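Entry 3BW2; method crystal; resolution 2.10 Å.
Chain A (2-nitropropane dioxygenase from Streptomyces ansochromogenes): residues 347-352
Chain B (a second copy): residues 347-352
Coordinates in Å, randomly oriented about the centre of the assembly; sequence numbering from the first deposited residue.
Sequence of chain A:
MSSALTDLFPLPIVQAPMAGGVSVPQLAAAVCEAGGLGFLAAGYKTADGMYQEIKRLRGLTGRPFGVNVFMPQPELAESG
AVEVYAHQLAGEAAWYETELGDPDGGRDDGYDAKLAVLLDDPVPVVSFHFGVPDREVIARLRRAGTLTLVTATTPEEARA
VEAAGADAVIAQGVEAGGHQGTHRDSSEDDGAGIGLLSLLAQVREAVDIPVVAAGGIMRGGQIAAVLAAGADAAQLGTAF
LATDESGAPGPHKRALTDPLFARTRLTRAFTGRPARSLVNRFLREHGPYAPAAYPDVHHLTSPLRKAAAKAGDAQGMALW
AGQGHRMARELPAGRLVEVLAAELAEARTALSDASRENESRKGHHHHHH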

ATOM      1  N   ALA A 347      -0.368  18.645  12.338  1.00 31.24           N
ATOM      2  CA  ALA A 347       0.669  17.646  12.101  1.00 32.10           C
ATOM      3  C   ALA A 347       2.019  18.318  11.857  1.00 32.96           C
ATOM      4  O   ALA A 347       3.045  17.836  12.325  1.00 33.26           O
ATOM      5  N   ARG A 348       2.018  19.430  11.126  1.00 35.39           N
ATOM      6  CA  ARG A 348       3.257  20.158  10.851  1.00 38.35           C
ATOM      7  C   ARG A 348       3.924  20.545  12.162  1.00 39.54           C
ATOM      8  O   ARG A 348       5.102  20.272  12.383  1.00 40.14           O
ATOM      9  N   THR A 349       3.154  21.201  13.022  1.00 40.37           N
ATOM     10  CA  THR A 349       3.647  21.640  14.317  1.00 41.73           C
ATOM     11  C   THR A 349       4.248  20.480  15.106  1.00 42.34           C
ATOM     12  O   THR A 349       5.339  20.603  15.664  1.00 43.02           O
ATOM     13  N   ALA A 350       3.536  19.357  15.147  1.00 42.60           N
ATOM     14  CA  ALA A 350       4.004  18.179  15.871  1.00 43.57           C
ATOM     15  C   ALA A 350       5.383  17.734  15.387  1.00 45.06           C
ATOM     16  O   ALA A 350       6.253  17.412  16.194  1.00 44.61           O
ATOM     17  N   LEU A 351       5.577  17.717  14.071  1.00 46.43           N
ATOM     18  CA  LEU A 351       6.857  17.317  13.485  1.00 48.51           C
ATOM     19  C   LEU A 351       7.969  18.295  13.855  1.00 49.66           C
ATOM     20  O   LEU A 351       9.102  18.158  13.394  1.00 50.01           O
ATOM     21  N   SER A 352       7.641  19.286  14.678  1.00 51.17           N
ATOM     22  CA  SER A 352       8.623  20.278  15.104  1.00 53.07           C
ATOM     23  C   SER A 352       8.212  20.945  16.413  1.00 53.95           C
ATOM     24  O   SER A 352       7.585  22.004  16.414  1.00 55.90           O
TER
ATOM     25  N   ALA B 347      13.995  16.337   6.101  1.00 31.24           N
ATOM     26  CA  ALA B 347      12.566  16.329   5.808  1.00 32.10           C
ATOM     27  C   ALA B 347      11.799  17.153   6.840  1.00 32.96           C
ATOM     28  O   ALA B 347      10.862  17.865   6.493  1.00 33.26           O
ATOM     29  N   ARG B 348      12.196  17.057   8.106  1.00 35.39           N
ATOM     30  CA  ARG B 348      11.537  17.820   9.167  1.00 38.35           C
ATOM     31  C   ARG B 348      11.600  19.304   8.843  1.00 39.54           C
ATOM     32  O   ARG B 348      10.586  20.001   8.845  1.00 40.14           O
ATOM     33  N   THR B 349      12.811  19.781   8.579  1.00 40.37           N
ATOM     34  CA  THR B 349      13.033  21.180   8.254  1.00 41.73           C
ATOM     35  C   THR B 349      12.155  21.626   7.088  1.00 42.34           C
ATOM     36  O   THR B 349      11.523  22.681   7.151  1.00 43.02           O
ATOM     37  N   ALA B 350      12.115  20.820   6.031  1.00 42.60           N
ATOM     38  CA  ALA B 350      11.313  21.140   4.854  1.00 43.57           C
ATOM     39  C   ALA B 350       9.845  21.356   5.218  1.00 45.06           C
ATOM     40  O   ALA B 350       9.215  22.297   4.737  1.00 44.61           O
ATOM     41  N   LEU B 351       9.305  20.484   6.066  1.00 46.43           N
ATOM     42  CA  LEU B 351       7.910  20.590   6.496  1.00 48.51           C
ATOM     43  C   LEU B 351       7.673  21.859   7.310  1.00 49.66           C
ATOM     44  O   LEU B 351       6.574  22.082   7.817  1.00 50.01           O
ATOM     45  N   SER B 352       8.708  22.683   7.444  1.00 51.17           N
ATOM     46  CA  SER B 352       8.598  23.929   8.197  1.00 53.07           C
ATOM     47  C   SER B 352       9.661  24.936   7.771  1.00 53.95           C
ATOM     48  O   SER B 352      10.733  25.018   8.371  1.00 55.90           O
TER

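This is a small two-fold symmetric contact between the C-terminal ends of two helices, in which a pair of leucines meets at the centre and an arginine from each copy reaches across to the other chain's backbone. The two copies are related by an exact two-fold axis, so each interaction occurs twice or falls on a residue and its own mate. The stretches bury 374 Å² between them, both sides summed. The closest CA atoms across the stretches are those of Arg A348 and Leu B351, 6.4 Å apart, and of Leu A351 and Arg B348, also 6.4 Å apart.

No CA-to-CB bond in either stretch points toward the partner. The main contacts are made by leucine and arginine side chains that leave sideways and come nearer at their ends. Leu A351 and Leu B351 do this. Their CA-to-CB bonds point sideways, but their ends come nearer, and they carry the largest covered areas in the contact. Chi1 is -114°, between wells, and chi2 is t at -171°. Their methyls meet across the axis, with Leu A351 CD1 modelled 2.5 Å from Leu B351 CD1. That is too close for two carbons. The pairing is apolar, but the exact separation should not be relied on.

Arg A348 and Arg B348 also leave the backbone sideways and reach over with their ends. Chi1 is m at -81°, chi2 and chi3 are both t at 177°, and chi4 is -68°. The two t torsions keep the middle of the chain extended, and the guanidinium reaches the partner leucine near the C-terminal end of the other stretch. Arg A348 NH1 donates to Leu B351 O at 2.6 Å, and Arg B348 NH1 donates to Leu A351 O at 2.6 Å. These hydrogen bonds are short but weak, because the N-H...acceptor angle is only 119°. The carbonyl oxygen lies at the guanidinium edge, near its plane. The same arginine also lies against the leucine side chain: Arg A348 NH1 is 3.1 Å from Leu B351 CD2, and the mate pair matches. Each leucine thus offers the opposing arginine both a carbonyl and a methyl.

Ser A352 and Ser B352 have a smaller part. Their chi1 is p at 55°. Ser A352 OG and Ser B352 OG are 4.4 Å apart, too far for a hydrogen bond. Each hydroxyl instead turns back to its own chain. Ser A352 OG donates to Arg A348 O at 3.2 Å, and Ser B352 OG does the same to Arg B348 O. This ties the residue after the leucine to the last turn of the helix.

The remaining side chains stay out of the contact. Ala A347 and Ala A350 point sideways and make no contact with the other stretch. Thr A349 points away, has chi1 m at -60°, and uses OG1 for a hydrogen bond elsewhere in the structure. Their mates in chain B do likewise. The contacts described here are direct, between protein atoms.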

ATOM      1  CB  ALA A 347       0.293  16.764  10.910  1.00 31.25           C
ATOM      2  CB  ARG A 348       2.978  21.438  10.065  1.00 39.72           C
ATOM      3  CG  ARG A 348       2.783  21.274   8.577  1.00 42.89           C
ATOM      4  CD  ARG A 348       2.454  22.631   7.966  1.00 46.25           C
ATOM      5  NE  ARG A 348       2.325  22.578   6.514  1.00 48.65           N
ATOM      6  CZ  ARG A 348       3.336  22.344   5.684  1.00 50.15           C
ATOM      7  NH1 ARG A 348       4.555  22.141   6.163  1.00 50.26           N
ATOM      8  NH2 ARG A 348       3.128  22.313   4.376  1.00 51.35           N
ATOM      9  CB  THR A 349       2.516  22.283  15.138  1.00 41.10           C
ATOM     10  OG1 THR A 349       2.006  23.421  14.434  1.00 41.28           O
ATOM     11  CG2 THR A 349       3.026  22.726  16.497  1.00 41.86           C
ATOM     12  CB  ALA A 350       3.004  17.044  15.719  1.00 43.48           C
ATOM     13  CB  LEU A 351       6.755  17.244  11.958  1.00 47.93           C
ATOM     14  CG  LEU A 351       6.895  15.884  11.269  1.00 49.47           C
ATOM     15  CD1 LEU A 351       6.986  16.101   9.766  1.00 49.33           C
ATOM     16  CD2 LEU A 351       8.138  15.159  11.760  1.00 49.60           C
ATOM     17  CB  SER A 352       8.814  21.340  14.012  1.00 53.08           C
ATOM     18  OG  SER A 352       7.581  21.933  13.638  1.00 53.26           O
TER
ATOM     19  CB  ALA B 347      12.039  14.894   5.777  1.00 31.25           C
ATOM     20  CB  ARG B 348      12.229  17.599  10.511  1.00 39.72           C
ATOM     21  CG  ARG B 348      11.866  16.330  11.244  1.00 42.89           C
ATOM     22  CD  ARG B 348      12.689  16.242  12.523  1.00 46.25           C
ATOM     23  NE  ARG B 348      12.344  15.079  13.335  1.00 48.65           N
ATOM     24  CZ  ARG B 348      11.182  14.925  13.960  1.00 50.15           C
ATOM     25  NH1 ARG B 348      10.249  15.861  13.868  1.00 50.26           N
ATOM     26  NH2 ARG B 348      10.954  13.834  14.678  1.00 51.35           N
ATOM     27  CB  THR B 349      14.511  21.425   7.900  1.00 41.10           C
ATOM     28  OG1 THR B 349      15.330  21.082   9.023  1.00 41.28           O
ATOM     29  CG2 THR B 349      14.741  22.882   7.543  1.00 41.86           C
ATOM     30  CB  ALA B 350      11.438  20.029   3.822  1.00 43.48           C
ATOM     31  CB  LEU B 351       7.512  19.380   7.347  1.00 47.93           C
ATOM     32  CG  LEU B 351       6.462  18.406   6.804  1.00 49.47           C
ATOM     33  CD1 LEU B 351       6.078  17.433   7.910  1.00 49.33           C
ATOM     34  CD2 LEU B 351       5.229  19.156   6.327  1.00 49.60           C
ATOM     35  CB  SER B 352       8.713  23.651   9.703  1.00 53.08           C
ATOM     36  OG  SER B 352       9.899  22.940  10.015  1.00 53.26           O
TER